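Local coordinates for protein fatty acyl CoA synthetase FADD13 (FATTY-ACYL-CoA SYNTHETASE) (Mycobacterium tuberculosis, PDB 3R44) that belongs to the AMP-binding enzyme family of the ANL clan, with a large N-terminal region followed by a smaller C-terminal domain, at residues 321-329 and 339-348; 207-218 and 257-268. All coordinates share one frame; numbering follows the deposited sequence. Where two conformers were deposited one is given.

Both contacts include strands of one mixed β-sheet within the AMP-binding region. Along the chain they come in series: contact 2 (207-218 and 257-268) is complete before contact 1 (321-329 and 339-348) begins. Contact 2 joins parallel strands 213-216 and 261-264 in the middle of the sheet; strands 288-291 and 310-316 follow, and contact 1 adds antiparallel strands 324-327 and 341-342 at one margin. Their centres lie 18 Å apart and their nearest atoms about 6 Å, without touching. Helix 192-205 leads into contact 2 and packs against contact 1; its residues His192, Glu193 and His196 help line the pocket of the bound histidine. Within contact 1, after the turn 343-346, the chain passes into a second, antiparallel sheet through strand 346-351.

Contact 1 (321-329 and 339-348); sequences CGGGTLLLS and AGRATMFTDV
Thr325 reaches one face of the flat Ala339 carbonyl group: OG1 donates to Ala339 O at 2.8 Å from well above the carbonyl plane. Leu326 N, by contrast, meets Arg341 O at 3.0 Å from close to that group's plane. The second bond belongs to the antiparallel strand pair 324-327 and 341-342 at the margin of the large mixed sheet, and the first holds the chain just before strand 341-342. Threonine suits its place because one branch is polar and the other is not. Its hydroxyl, set between the backbone N and carbonyl carbon (chi1 64°), turns to Ala339, while the methyl turns to Val348. Opposite Leu326 and Leu327 the backbones come very close, and Gly340 CA lies 3.4 Å from Leu326 O; glycine fits this tight spot and the positive phi there. The return bond from Arg341 N to Leu326 O is weak.

After strand 341-342 a type II turn, Thr343 to Thr346, swings the chain into strand 346-351 of the neighbouring antiparallel sheet, whose first residues, 346-348, run nearly perpendicular to strand 324-327. At the start of this turn, Thr343 N donates to Gly324 O at 3.3 Å. Thr343 also sends CG2 against Leu326 CG, 3.6 Å away, while its hydroxyl hydrogen-bonds with Ser201 of helix 192-205. Leu326, apolar and buried, also packs on Trp202. Past the turn, Val348 CG2 rests 3.8 Å from Thr325 CG2.

Contact 2 (207-218 and 257-268); sequences DVRYRDRLLLPL and ERVCIGGAVPAI
Arg213 starts with CG anti to its carbonyl carbon (chi1 -52°) and then bends at chi3 (64°), which carries its guanidinium to Glu257, whose own chain folds at chi2 (-56°). Arginine can serve two acceptors side-on: NE donates to Glu257 O at 2.7 Å, and NH2 forms a salt bridge with Glu257 OE1 at 2.8 Å.

This grip ties the start of strand 213-216 to the end of helix 247-256, where Arg258, with positive phi, completes a Schellman motif. Beyond it, strands 213-216 and 261-264 run parallel in the core of the mixed sheet. Arg213 O takes two successive N-H groups, Cys260 N at 2.8 Å and Ile261 N at 3.2 Å, and Cys260 SG accepts from Arg213 N at 3.5 Å. The ladder continues from Leu215 N to Ile261 O and from Leu215 O to Gly263 N. Apolar Leu214 and Ile261 pack on one face of the sheet, while Leu218 CD2 meets Ile268 CD1 of the helix that follows strand 261-264, 3.7 Å away.

Arg258 NH2 lies 3.5 Å from Arg213 CZ, over the centre of the guanidinium. The two arginines paired with Glu257, Arg213 and Arg43, would be expected to favour its ionised form.

Contact 1 (321-329 and 339-348)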
ATOM      1  N   CYS A 321      -2.376   3.672  -7.104  1.00 15.53           N
ATOM      2  CA  CYS A 321      -3.102   2.400  -7.107  1.00 15.46           C
ATOM      3  C   CYS A 321      -2.218   1.210  -6.945  1.00 16.49           C
ATOM      4  O   CYS A 321      -2.475   0.159  -7.555  1.00 15.73           O
ATOM      5  CB  CYS A 321      -3.886   2.204  -8.402  1.00 15.30           C
ATOM      6  SG  CYS A 321      -5.403   1.309  -8.226  1.00 17.67           S
ATOM      7  N   GLY A 322      -1.135   1.406  -6.217  1.00 16.28           N
ATOM      8  CA  GLY A 322      -0.177   0.339  -6.027  1.00 16.97           C
ATOM      9  C   GLY A 322       0.788   0.094  -7.168  1.00 17.54           C
ATOM     10  O   GLY A 322       1.500  -0.896  -7.145  1.00 20.27           O
ATOM     11  N   GLY A 323       0.776   0.927  -8.208  1.00 17.07           N
ATOM     12  CA  GLY A 323       1.763   0.834  -9.273  1.00 17.13           C
ATOM     13  C   GLY A 323       2.842   1.888  -9.124  1.00 16.72           C
ATOM     14  O   GLY A 323       2.761   2.804  -8.319  1.00 17.01           O
ATOM     15  N   GLY A 324       3.859   1.816  -9.930  1.00 16.59           N
ATOM     16  CA  GLY A 324       4.868   2.854  -9.865  1.00 17.55           C
ATOM     17  C   GLY A 324       6.157   2.308 -10.413  1.00 16.20           C
ATOM     18  O   GLY A 324       6.342   2.338 -11.641  1.00 16.40           O
ATOM     19  N   THR A 325       7.045   1.827  -9.541  1.00 16.71           N
ATOM     20  CA  THR A 325       8.265   1.180  -9.962  1.00 14.70           C
ATOM     21  C   THR A 325       8.321  -0.258  -9.419  1.00 15.35           C
ATOM     22  O   THR A 325       7.807  -0.563  -8.330  1.00 14.43           O
ATOM     23  CB  THR A 325       9.600   1.929  -9.558  1.00 16.50           C
ATOM     24  OG1 THR A 325       9.730   1.965  -8.136  1.00 15.69           O
ATOM     25  CG2 THR A 325       9.698   3.381 -10.118  1.00 15.24           C
ATOM     26  N   LEU A 326       9.029  -1.111 -10.167  1.00 14.53           N
ATOM     27  CA  LEU A 326       9.290  -2.488  -9.806  1.00 15.30           C
ATOM     28  C   LEU A 326      10.741  -2.833 -10.074  1.00 14.78           C
ATOM     29  O   LEU A 326      11.299  -2.456 -11.108  1.00 14.12           O
ATOM     30  CB  LEU A 326       8.336  -3.470 -10.510  1.00 15.58           C
ATOM     31  CG  LEU A 326       6.852  -3.439 -10.044  1.00 17.53           C
ATOM     32  CD1 LEU A 326       6.114  -4.336 -10.979  1.00 19.65           C
ATOM     33  CD2 LEU A 326       6.648  -3.885  -8.580  1.00 22.52           C
ATOM     34  N   LEU A 327      11.345  -3.479  -9.090  1.00 15.06           N
ATOM     35  CA  LEU A 327      12.723  -4.006  -9.196  1.00 15.33           C
ATOM     36  C   LEU A 327      12.550  -5.474  -9.437  1.00 18.48           C
ATOM     37  O   LEU A 327      12.197  -6.248  -8.532  1.00 18.80           O
ATOM     38  CB  LEU A 327      13.521  -3.693  -7.931  1.00 16.09           C
ATOM     39  CG  LEU A 327      14.962  -4.211  -7.911  1.00 19.16           C
ATOM     40  CD1 LEU A 327      15.736  -3.356  -8.907  1.00 16.78           C
ATOM     41  CD2 LEU A 327      15.582  -4.162  -6.515  1.00 19.50           C
ATOM     42  N   LEU A 328      12.745  -5.873 -10.675  1.00 20.39           N
ATOM     43  CA  LEU A 328      12.512  -7.235 -11.042  1.00 24.65           C
ATOM     44  C   LEU A 328      13.538  -8.180 -10.373  1.00 26.71           C
ATOM     45  O   LEU A 328      14.602  -7.763  -9.886  1.00 27.53           O
ATOM     46  CB  LEU A 328      12.401  -7.352 -12.590  1.00 24.50           C
ATOM     47  CG  LEU A 328      11.260  -6.485 -13.212  1.00 28.24           C
ATOM     48  CD1 LEU A 328      11.144  -6.703 -14.716  1.00 31.07           C
ATOM     49  CD2 LEU A 328       9.938  -6.726 -12.543  1.00 29.97           C
ATOM     50  N   SER A 329      13.162  -9.455 -10.290  1.00 29.85           N
ATOM     51  CA  SER A 329      13.965 -10.495  -9.690  1.00 33.02           C
ATOM     52  C   SER A 329      15.438 -10.518 -10.122  1.00 34.01           C
ATOM     53  O   SER A 329      16.346 -10.577  -9.300  1.00 34.28           O
ATOM     54  CB  SER A 329      13.329 -11.826 -10.068  1.00 35.51           C
ATOM     55  OG  SER A 329      11.920 -11.748  -9.878  1.00 37.37           O
ATOM     56  N   ALA A 339      14.273   0.855  -5.601  1.00 18.73           N
ATOM     57  CA  ALA A 339      12.865   0.577  -5.775  1.00 17.65           C
ATOM     58  C   ALA A 339      12.561   0.117  -7.229  1.00 17.26           C
ATOM     59  O   ALA A 339      11.411  -0.156  -7.567  1.00 19.28           O
ATOM     60  CB  ALA A 339      12.035   1.867  -5.436  1.00 16.92           C
ATOM     61  N   GLY A 340      13.597   0.072  -8.067  1.00 16.55           N
ATOM     62  CA  GLY A 340      13.540  -0.461  -9.414  1.00 16.69           C
ATOM     63  C   GLY A 340      13.232   0.601 -10.465  1.00 15.52           C
ATOM     64  O   GLY A 340      13.422   1.792 -10.223  1.00 14.17           O
ATOM     65  N   ARG A 341      12.871   0.121 -11.648  1.00 14.21           N
ATOM     66  CA  ARG A 341      12.553   0.971 -12.803  1.00 15.49           C
ATOM     67  C   ARG A 341      11.050   1.237 -12.909  1.00 15.25           C
ATOM     68  O   ARG A 341      10.227   0.494 -12.376  1.00 14.08           O
ATOM     69  CB  ARG A 341      12.982   0.241 -14.077  1.00 16.02           C
ATOM     70  CG  ARG A 341      14.507   0.110 -14.302  1.00 20.08           C
ATOM     71  CD  ARG A 341      14.846  -0.719 -15.524  1.00 21.02           C
ATOM     72  NE  ARG A 341      16.169  -0.299 -15.998  1.00 22.12           N
ATOM     73  CZ  ARG A 341      16.996  -1.077 -16.640  1.00 24.24           C
ATOM     74  NH1 ARG A 341      16.665  -2.333 -16.863  1.00 26.80           N
ATOM     75  NH2 ARG A 341      18.168  -0.619 -17.014  1.00 28.64           N
ATOM     76  N   ALA A 342      10.681   2.246 -13.691  1.00 14.51           N
ATOM     77  CA  ALA A 342       9.293   2.471 -14.034  1.00 15.57           C
ATOM     78  C   ALA A 342       8.712   1.183 -14.634  1.00 17.14           C
ATOM     79  O   ALA A 342       9.448   0.332 -15.173  1.00 18.04           O
ATOM     80  CB  ALA A 342       9.176   3.646 -15.066  1.00 13.72           C
ATOM     81  N   THR A 343       7.426   0.992 -14.439  1.00 17.78           N
ATOM     82  CA  THR A 343       6.702  -0.172 -14.953  1.00 18.28           C
ATOM     83  C   THR A 343       6.027   0.133 -16.280  1.00 18.00           C
ATOM     84  O   THR A 343       6.055   1.303 -16.784  1.00 16.87           O
ATOM     85  CB  THR A 343       5.679  -0.669 -13.953  1.00 18.72           C
ATOM     86  OG1 THR A 343       4.686   0.345 -13.690  1.00 20.10           O
ATOM     87  CG2 THR A 343       6.395  -1.002 -12.657  1.00 22.33           C
ATOM     88  N   MET A 344       5.446  -0.901 -16.896  1.00 16.46           N
ATOM     89  CA  MET A 344       4.686  -0.671 -18.103  1.00 17.16           C
ATOM     90  C   MET A 344       3.578   0.252 -17.752  1.00 14.67           C
ATOM     91  O   MET A 344       3.020   0.194 -16.667  1.00 13.69           O
ATOM     92  CB  MET A 344       4.097  -1.941 -18.734  1.00 17.11           C
ATOM     93  CG  MET A 344       5.060  -2.731 -19.438  1.00 18.45           C
ATOM     94  SD  MET A 344       6.020  -1.863 -20.699  1.00 18.94           S
ATOM     95  CE  MET A 344       4.824  -1.543 -21.981  1.00 19.47           C
ATOM     96  N   PHE A 345       3.279   1.153 -18.664  1.00 14.55           N
ATOM     97  CA  PHE A 345       2.156   2.098 -18.523  1.00 14.06           C
ATOM     98  C   PHE A 345       2.362   3.174 -17.453  1.00 14.26           C
ATOM     99  O   PHE A 345       1.410   3.850 -17.087  1.00 16.76           O
ATOM    100  CB  PHE A 345       0.824   1.360 -18.315  1.00 15.97           C
ATOM    101  CG  PHE A 345       0.589   0.277 -19.316  1.00 16.97           C
ATOM    102  CD1 PHE A 345       0.548   0.582 -20.666  1.00 16.58           C
ATOM    103  CD2 PHE A 345       0.469  -1.041 -18.917  1.00 16.00           C
ATOM    104  CE1 PHE A 345       0.381  -0.445 -21.645  1.00 23.86           C
ATOM    105  CE2 PHE A 345       0.287  -2.059 -19.870  1.00 19.10           C
ATOM    106  CZ  PHE A 345       0.267  -1.771 -21.229  1.00 22.73           C
ATOM    107  N   THR A 346       3.601   3.326 -16.991  1.00 14.28           N
ATOM    108  CA  THR A 346       3.929   4.319 -15.953  0.50 14.84           C
ATOM    109  C   THR A 346       5.179   5.088 -16.364  1.00 15.97           C
ATOM    110  O   THR A 346       6.180   4.486 -16.801  1.00 18.08           O
ATOM    111  CB  THR A 346       4.114   3.687 -14.536  0.50 13.77           C
ATOM    112  OG1 THR A 346       3.835   4.664 -13.514  0.50 18.00           O
ATOM    113  CG2 THR A 346       5.522   3.181 -14.328  0.50 13.68           C
ATOM    114  N   ASP A 347       5.133   6.426 -16.252  1.00 13.76           N
ATOM    115  CA  ASP A 347       6.355   7.186 -16.384  1.00 13.39           C
ATOM    116  C   ASP A 347       6.730   7.723 -15.006  1.00 13.15           C
ATOM    117  O   ASP A 347       5.875   8.177 -14.244  1.00 13.63           O
ATOM    118  CB  ASP A 347       6.244   8.361 -17.366  1.00 14.23           C
ATOM    119  CG  ASP A 347       5.897   7.933 -18.814  1.00 19.43           C
ATOM    120  OD1 ASP A 347       6.095   6.763 -19.176  1.00 22.18           O
ATOM    121  OD2 ASP A 347       5.434   8.775 -19.620  1.00 21.69           O
ATOM    122  N   VAL A 348       7.999   7.684 -14.660  1.00 12.56           N
ATOM    123  CA  VAL A 348       8.429   8.107 -13.308  1.00 13.32           C
ATOM    124  C   VAL A 348       9.599   9.016 -13.498  1.00 14.96           C
ATOM    125  O   VAL A 348      10.448   8.712 -14.323  1.00 16.31           O
ATOM    126  CB  VAL A 348       8.870   6.894 -12.443  1.00 13.50           C
ATOM    127  CG1 VAL A 348       9.433   7.380 -11.071  1.00 14.59           C
ATOM    128  CG2 VAL A 348       7.728   5.825 -12.339  1.00 13.56           C
TER
HETATM  129  O   HOH W   1      10.237  -2.283 -13.800  1.00  3.28           O

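Contact 2 (207-218 and 257-268)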
ATOM      1  N   ASP A 207       6.833 -11.272 -13.975  1.00 17.41           N
ATOM      2  CA  ASP A 207       6.678 -12.561 -14.612  1.00 17.45           C
ATOM      3  C   ASP A 207       5.499 -13.304 -13.982  1.00 17.60           C
ATOM      4  O   ASP A 207       5.687 -14.175 -13.146  1.00 16.20           O
ATOM      5  CB  ASP A 207       7.978 -13.363 -14.532  1.00 19.32           C
ATOM      6  CG  ASP A 207       7.888 -14.747 -15.200  1.00 23.62           C
ATOM      7  OD1 ASP A 207       6.892 -15.127 -15.904  1.00 23.40           O
ATOM      8  OD2 ASP A 207       8.869 -15.473 -15.007  1.00 30.55           O
ATOM      9  N   VAL A 208       4.282 -12.928 -14.356  1.00 16.60           N
ATOM     10  CA  VAL A 208       3.063 -13.616 -13.912  1.00 17.44           C
ATOM     11  C   VAL A 208       2.491 -14.377 -15.109  1.00 18.46           C
ATOM     12  O   VAL A 208       2.577 -13.881 -16.265  1.00 20.32           O
ATOM     13  CB  VAL A 208       2.030 -12.664 -13.313  1.00 18.18           C
ATOM     14  CG1 VAL A 208       1.565 -11.598 -14.332  1.00 20.10           C
ATOM     15  CG2 VAL A 208       0.822 -13.468 -12.711  1.00 18.13           C
ATOM     16  N   ARG A 209       1.960 -15.580 -14.854  1.00 16.85           N
ATOM     17  CA  ARG A 209       1.562 -16.533 -15.911  1.00 17.09           C
ATOM     18  C   ARG A 209       0.146 -17.031 -15.708  1.00 17.11           C
ATOM     19  O   ARG A 209      -0.331 -17.114 -14.580  1.00 13.96           O
ATOM     20  CB  ARG A 209       2.528 -17.713 -15.906  1.00 17.84           C
ATOM     21  CG  ARG A 209       3.988 -17.307 -16.012  1.00 17.76           C
ATOM     22  CD  ARG A 209       4.899 -18.503 -15.884  1.00 21.29           C
ATOM     23  NE  ARG A 209       6.265 -18.050 -15.741  1.00 22.00           N
ATOM     24  CZ  ARG A 209       7.283 -18.871 -15.519  1.00 25.06           C
ATOM     25  NH1 ARG A 209       7.076 -20.172 -15.384  1.00 24.12           N
ATOM     26  NH2 ARG A 209       8.506 -18.372 -15.405  1.00 26.42           N
ATOM     27  N   TYR A 210      -0.523 -17.323 -16.818  1.00 17.72           N
ATOM     28  CA  TYR A 210      -1.816 -17.966 -16.806  1.00 16.94           C
ATOM     29  C   TYR A 210      -1.743 -19.193 -15.929  1.00 17.71           C
ATOM     30  O   TYR A 210      -0.793 -19.973 -16.038  1.00 15.43           O
ATOM     31  CB  TYR A 210      -2.208 -18.363 -18.204  1.00 18.72           C
ATOM     32  CG  TYR A 210      -3.546 -19.073 -18.290  1.00 20.34           C
ATOM     33  CD1 TYR A 210      -4.672 -18.554 -17.671  1.00 21.69           C
ATOM     34  CD2 TYR A 210      -3.683 -20.279 -18.992  1.00 26.03           C
ATOM     35  CE1 TYR A 210      -5.941 -19.214 -17.758  1.00 25.51           C
ATOM     36  CE2 TYR A 210      -4.939 -20.940 -19.079  1.00 27.32           C
ATOM     37  CZ  TYR A 210      -6.058 -20.387 -18.448  1.00 30.32           C
ATOM     38  OH  TYR A 210      -7.289 -21.011 -18.513  1.00 34.61           O
ATOM     39  N   ARG A 211      -2.737 -19.341 -15.051  1.00 16.99           N
ATOM     40  CA  ARG A 211      -2.867 -20.441 -14.096  1.00 17.53           C
ATOM     41  C   ARG A 211      -1.864 -20.384 -12.902  1.00 17.49           C
ATOM     42  O   ARG A 211      -1.864 -21.296 -12.081  1.00 18.95           O
ATOM     43  CB  ARG A 211      -2.829 -21.812 -14.817  1.00 19.12           C
ATOM     44  CG  ARG A 211      -3.922 -21.963 -15.873  1.00 24.14           C
ATOM     45  CD  ARG A 211      -4.117 -23.345 -16.492  1.00 33.02           C
ATOM     46  NE  ARG A 211      -4.785 -24.197 -15.515  1.00 42.24           N
ATOM     47  CZ  ARG A 211      -6.058 -24.592 -15.557  1.00 47.72           C
ATOM     48  NH1 ARG A 211      -6.854 -24.283 -16.585  1.00 49.88           N
ATOM     49  NH2 ARG A 211      -6.530 -25.345 -14.565  1.00 51.56           N
ATOM     50  N   ASP A 212      -1.056 -19.312 -12.775  1.00 17.65           N
ATOM     51  CA  ASP A 212      -0.240 -19.143 -11.569  1.00 15.89           C
ATOM     52  C   ASP A 212      -1.209 -19.130 -10.349  1.00 15.94           C
ATOM     53  O   ASP A 212      -2.386 -18.769 -10.438  1.00 14.71           O
ATOM     54  CB  ASP A 212       0.566 -17.831 -11.563  1.00 16.28           C
ATOM     55  CG  ASP A 212       1.917 -17.924 -12.249  1.00 17.97           C
ATOM     56  OD1 ASP A 212       2.439 -19.046 -12.496  1.00 18.17           O
ATOM     57  OD2 ASP A 212       2.525 -16.841 -12.550  1.00 15.62           O
ATOM     58  N   ARG A 213      -0.669 -19.552  -9.213  1.00 15.73           N
ATOM     59  CA  ARG A 213      -1.350 -19.533  -7.936  1.00 14.70           C
ATOM     60  C   ARG A 213      -0.630 -18.564  -7.018  1.00 14.17           C
ATOM     61  O   ARG A 213       0.595 -18.665  -6.810  1.00 13.37           O
ATOM     62  CB  ARG A 213      -1.385 -20.948  -7.369  1.00 14.90           C
ATOM     63  CG  ARG A 213      -1.933 -21.885  -8.352  1.00 16.82           C
ATOM     64  CD  ARG A 213      -2.066 -23.313  -7.930  1.00 18.01           C
ATOM     65  NE  ARG A 213      -2.986 -23.624  -6.835  1.00 16.39           N
ATOM     66  CZ  ARG A 213      -4.271 -23.918  -6.985  1.00 20.19           C
ATOM     67  NH1 ARG A 213      -4.818 -23.830  -8.174  1.00 20.09           N
ATOM     68  NH2 ARG A 213      -5.008 -24.301  -5.938  1.00 20.71           N
ATOM     69  N   LEU A 214      -1.372 -17.607  -6.470  1.00 13.92           N
ATOM     70  CA  LEU A 214      -0.767 -16.451  -5.832  1.00 12.53           C
ATOM     71  C   LEU A 214      -1.263 -16.332  -4.397  1.00 13.57           C
ATOM     72  O   LEU A 214      -2.478 -16.194  -4.131  1.00 13.53           O
ATOM     73  CB  LEU A 214      -1.052 -15.173  -6.664  1.00 13.09           C
ATOM     74  CG  LEU A 214      -0.326 -13.917  -6.158  1.00 15.52           C
ATOM     75  CD1 LEU A 214      -0.202 -12.883  -7.281  1.00 16.19           C
ATOM     76  CD2 LEU A 214      -1.120 -13.304  -4.997  1.00 15.51           C
ATOM     77  N   LEU A 215      -0.324 -16.358  -3.458  1.00 12.95           N
ATOM     78  CA  LEU A 215      -0.637 -16.232  -2.032  1.00 13.16           C
ATOM     79  C   LEU A 215      -0.765 -14.781  -1.606  1.00 12.88           C
ATOM     80  O   LEU A 215       0.171 -13.957  -1.814  1.00 12.72           O
ATOM     81  CB  LEU A 215       0.434 -16.921  -1.205  1.00 13.27           C
ATOM     82  CG  LEU A 215       0.276 -16.732   0.289  1.00 17.05           C
ATOM     83  CD1 LEU A 215      -0.900 -17.593   0.788  1.00 19.72           C
ATOM     84  CD2 LEU A 215       1.632 -17.079   0.980  1.00 21.28           C
ATOM     85  N   LEU A 216      -1.924 -14.456  -1.067  1.00 12.24           N
ATOM     86  CA  LEU A 216      -2.229 -13.134  -0.507  1.00 14.70           C
ATOM     87  C   LEU A 216      -2.410 -13.260   1.000  1.00 15.53           C
ATOM     88  O   LEU A 216      -3.448 -13.735   1.472  1.00 16.84           O
ATOM     89  CB  LEU A 216      -3.505 -12.541  -1.109  1.00 14.62           C
ATOM     90  CG  LEU A 216      -3.755 -11.089  -0.688  1.00 18.59           C
ATOM     91  CD1 LEU A 216      -2.563 -10.199  -0.865  1.00 17.91           C
ATOM     92  CD2 LEU A 216      -4.969 -10.555  -1.440  1.00 22.22           C
ATOM     93  N   PRO A 217      -1.396 -12.829   1.767  1.00 15.54           N
ATOM     94  CA  PRO A 217      -1.543 -12.964   3.205  1.00 17.23           C
ATOM     95  C   PRO A 217      -1.501 -11.576   3.866  1.00 19.08           C
ATOM     96  O   PRO A 217      -1.164 -11.469   5.079  1.00 21.35           O
ATOM     97  CB  PRO A 217      -0.294 -13.751   3.575  1.00 18.00           C
ATOM     98  CG  PRO A 217       0.758 -13.078   2.687  1.00 15.90           C
ATOM     99  CD  PRO A 217       0.034 -12.688   1.417  1.00 15.91           C
ATOM    100  N   LEU A 218      -1.845 -10.546   3.086  1.00 18.27           N
ATOM    101  CA  LEU A 218      -1.873  -9.180   3.550  1.00 19.38           C
ATOM    102  C   LEU A 218      -3.318  -8.660   3.402  1.00 16.76           C
ATOM    103  O   LEU A 218      -4.037  -9.071   2.500  1.00 16.91           O
ATOM    104  CB  LEU A 218      -0.973  -8.304   2.703  1.00 20.61           C
ATOM    105  CG  LEU A 218       0.496  -8.766   2.685  1.00 24.89           C
ATOM    106  CD1 LEU A 218       1.226  -8.276   1.446  1.00 28.21           C
ATOM    107  CD2 LEU A 218       1.130  -8.308   3.982  1.00 27.06           C
ATOM    108  N   GLU A 257      -0.835 -25.909  -1.763  1.00 20.88           N
ATOM    109  CA  GLU A 257      -1.615 -25.237  -2.817  1.00 20.45           C
ATOM    110  C   GLU A 257      -0.769 -24.837  -3.990  1.00 19.64           C
ATOM    111  O   GLU A 257      -1.202 -24.090  -4.879  1.00 18.21           O
ATOM    112  CB  GLU A 257      -2.355 -24.034  -2.242  1.00 20.79           C
ATOM    113  CG  GLU A 257      -3.515 -24.423  -1.381  1.00 21.66           C
ATOM    114  CD  GLU A 257      -4.568 -25.325  -2.073  1.00 26.09           C
ATOM    115  OE1 GLU A 257      -4.806 -25.292  -3.309  1.00 23.50           O
ATOM    116  OE2 GLU A 257      -5.202 -26.085  -1.333  1.00 26.43           O
ATOM    117  N   ARG A 258       0.430 -25.395  -4.015  1.00 18.71           N
ATOM    118  CA  ARG A 258       1.299 -25.267  -5.163  1.00 18.80           C
ATOM    119  C   ARG A 258       1.428 -23.822  -5.579  1.00 17.55           C
ATOM    120  O   ARG A 258       1.277 -23.488  -6.746  1.00 16.46           O
ATOM    121  CB  ARG A 258       0.752 -26.116  -6.326  1.00 20.10           C
ATOM    122  CG  ARG A 258       0.519 -27.642  -6.016  1.00 22.95           C
ATOM    123  CD  ARG A 258      -0.057 -28.419  -7.263  1.00 24.81           C
ATOM    124  NE  ARG A 258      -1.262 -27.812  -7.832  1.00 27.89           N
ATOM    125  CZ  ARG A 258      -2.450 -27.822  -7.247  1.00 28.77           C
ATOM    126  NH1 ARG A 258      -2.619 -28.476  -6.094  1.00 29.25           N
ATOM    127  NH2 ARG A 258      -3.464 -27.207  -7.824  1.00 30.34           N
ATOM    128  N   VAL A 259       1.737 -22.968  -4.616  1.00 16.18           N
ATOM    129  CA  VAL A 259       1.828 -21.547  -4.808  1.00 14.23           C
ATOM    130  C   VAL A 259       3.072 -21.182  -5.641  1.00 14.61           C
ATOM    131  O   VAL A 259       4.190 -21.679  -5.414  1.00 13.95           O
ATOM    132  CB  VAL A 259       1.794 -20.810  -3.434  1.00 12.31           C
ATOM    133  CG1 VAL A 259       2.077 -19.272  -3.586  1.00 10.48           C
ATOM    134  CG2 VAL A 259       0.455 -21.043  -2.721  1.00 13.88           C
ATOM    135  N   CYS A 260       2.838 -20.320  -6.632  1.00 14.07           N
ATOM    136  CA  CYS A 260       3.862 -19.770  -7.508  1.00 15.44           C
ATOM    137  C   CYS A 260       4.429 -18.446  -7.102  1.00 14.80           C
ATOM    138  O   CYS A 260       5.636 -18.182  -7.353  1.00 16.76           O
ATOM    139  CB  CYS A 260       3.308 -19.659  -8.934  1.00 15.88           C
ATOM    140  SG  CYS A 260       2.486 -21.114  -9.531  1.00 24.97           S
ATOM    141  N   ILE A 261       3.589 -17.557  -6.556  1.00 13.48           N
ATOM    142  CA  ILE A 261       3.997 -16.222  -6.244  1.00 13.37           C
ATOM    143  C   ILE A 261       3.365 -15.908  -4.905  1.00 14.26           C
ATOM    144  O   ILE A 261       2.249 -16.366  -4.615  1.00 14.56           O
ATOM    145  CB  ILE A 261       3.430 -15.214  -7.278  1.00 14.47           C
ATOM    146  CG1 ILE A 261       3.882 -15.569  -8.702  1.00 19.18           C
ATOM    147  CG2 ILE A 261       3.768 -13.745  -6.894  1.00 17.93           C
ATOM    148  CD1 ILE A 261       2.953 -14.838  -9.754  1.00 15.65           C
ATOM    149  N   GLY A 262       4.041 -15.122  -4.090  1.00 16.19           N
ATOM    150  CA  GLY A 262       3.453 -14.694  -2.826  1.00 16.53           C
ATOM    151  C   GLY A 262       3.595 -13.211  -2.609  1.00 17.93           C
ATOM    152  O   GLY A 262       4.654 -12.660  -2.878  1.00 18.72           O
ATOM    153  N   GLY A 263       2.571 -12.569  -2.064  1.00 16.49           N
ATOM    154  CA  GLY A 263       2.719 -11.195  -1.654  1.00 16.77           C
ATOM    155  C   GLY A 263       3.281 -11.172  -0.228  1.00 16.92           C
ATOM    156  O   GLY A 263       2.910 -11.996   0.609  1.00 18.74           O
ATOM    157  N   ALA A 264       4.185 -10.240   0.044  1.00 17.95           N
ATOM    158  CA  ALA A 264       4.807 -10.115   1.346  1.00 16.86           C
ATOM    159  C   ALA A 264       5.357  -8.736   1.635  1.00 17.47           C
ATOM    160  O   ALA A 264       5.192  -7.781   0.863  1.00 18.70           O
ATOM    161  CB  ALA A 264       5.939 -11.164   1.463  1.00 19.21           C
ATOM    162  N   VAL A 265       5.943  -8.616   2.808  1.00 17.66           N
ATOM    163  CA  VAL A 265       6.741  -7.446   3.204  1.00 18.14           C
ATOM    164  C   VAL A 265       7.994  -8.023   3.884  1.00 18.21           C
ATOM    165  O   VAL A 265       8.031  -9.231   4.207  1.00 16.14           O
ATOM    166  CB  VAL A 265       5.971  -6.532   4.186  1.00 18.64           C
ATOM    167  CG1 VAL A 265       4.740  -5.844   3.500  1.00 18.60           C
ATOM    168  CG2 VAL A 265       5.583  -7.351   5.451  1.00 19.96           C
ATOM    169  N   PRO A 266       9.050  -7.209   4.036  1.00 19.10           N
ATOM    170  CA  PRO A 266      10.312  -7.744   4.528  1.00 19.18           C
ATOM    171  C   PRO A 266      10.164  -8.456   5.861  1.00 18.99           C
ATOM    172  O   PRO A 266      10.770  -9.523   6.021  1.00 17.46           O
ATOM    173  CB  PRO A 266      11.193  -6.488   4.588  1.00 20.99           C
ATOM    174  CG  PRO A 266      10.734  -5.760   3.417  1.00 21.29           C
ATOM    175  CD  PRO A 266       9.257  -5.859   3.497  1.00 20.51           C
ATOM    176  N   ALA A 267       9.340  -7.938   6.788  1.00 20.19           N
ATOM    177  CA  ALA A 267       9.180  -8.633   8.100  1.00 20.46           C
ATOM    178  C   ALA A 267       8.707 -10.065   7.904  1.00 19.91           C
ATOM    179  O   ALA A 267       9.169 -10.979   8.599  1.00 20.21           O
ATOM    180  CB  ALA A 267       8.189  -7.885   9.070  1.00 21.13           C
ATOM    181  N   ILE A 268       7.733 -10.239   7.017  1.00 18.64           N
ATOM    182  CA  ILE A 268       7.111 -11.543   6.727  1.00 19.31           C
ATOM    183  C   ILE A 268       8.159 -12.483   6.200  1.00 18.32           C
ATOM    184  O   ILE A 268       8.234 -13.601   6.656  1.00 16.63           O
ATOM    185  CB  ILE A 268       5.913 -11.450   5.705  1.00 19.61           C
ATOM    186  CG1 ILE A 268       4.648 -11.060   6.415  1.00 24.16           C
ATOM    187  CG2 ILE A 268       5.641 -12.804   4.915  1.00 18.36           C
ATOM    188  CD1 ILE A 268       3.455 -10.789   5.443  1.00 26.62           C
TER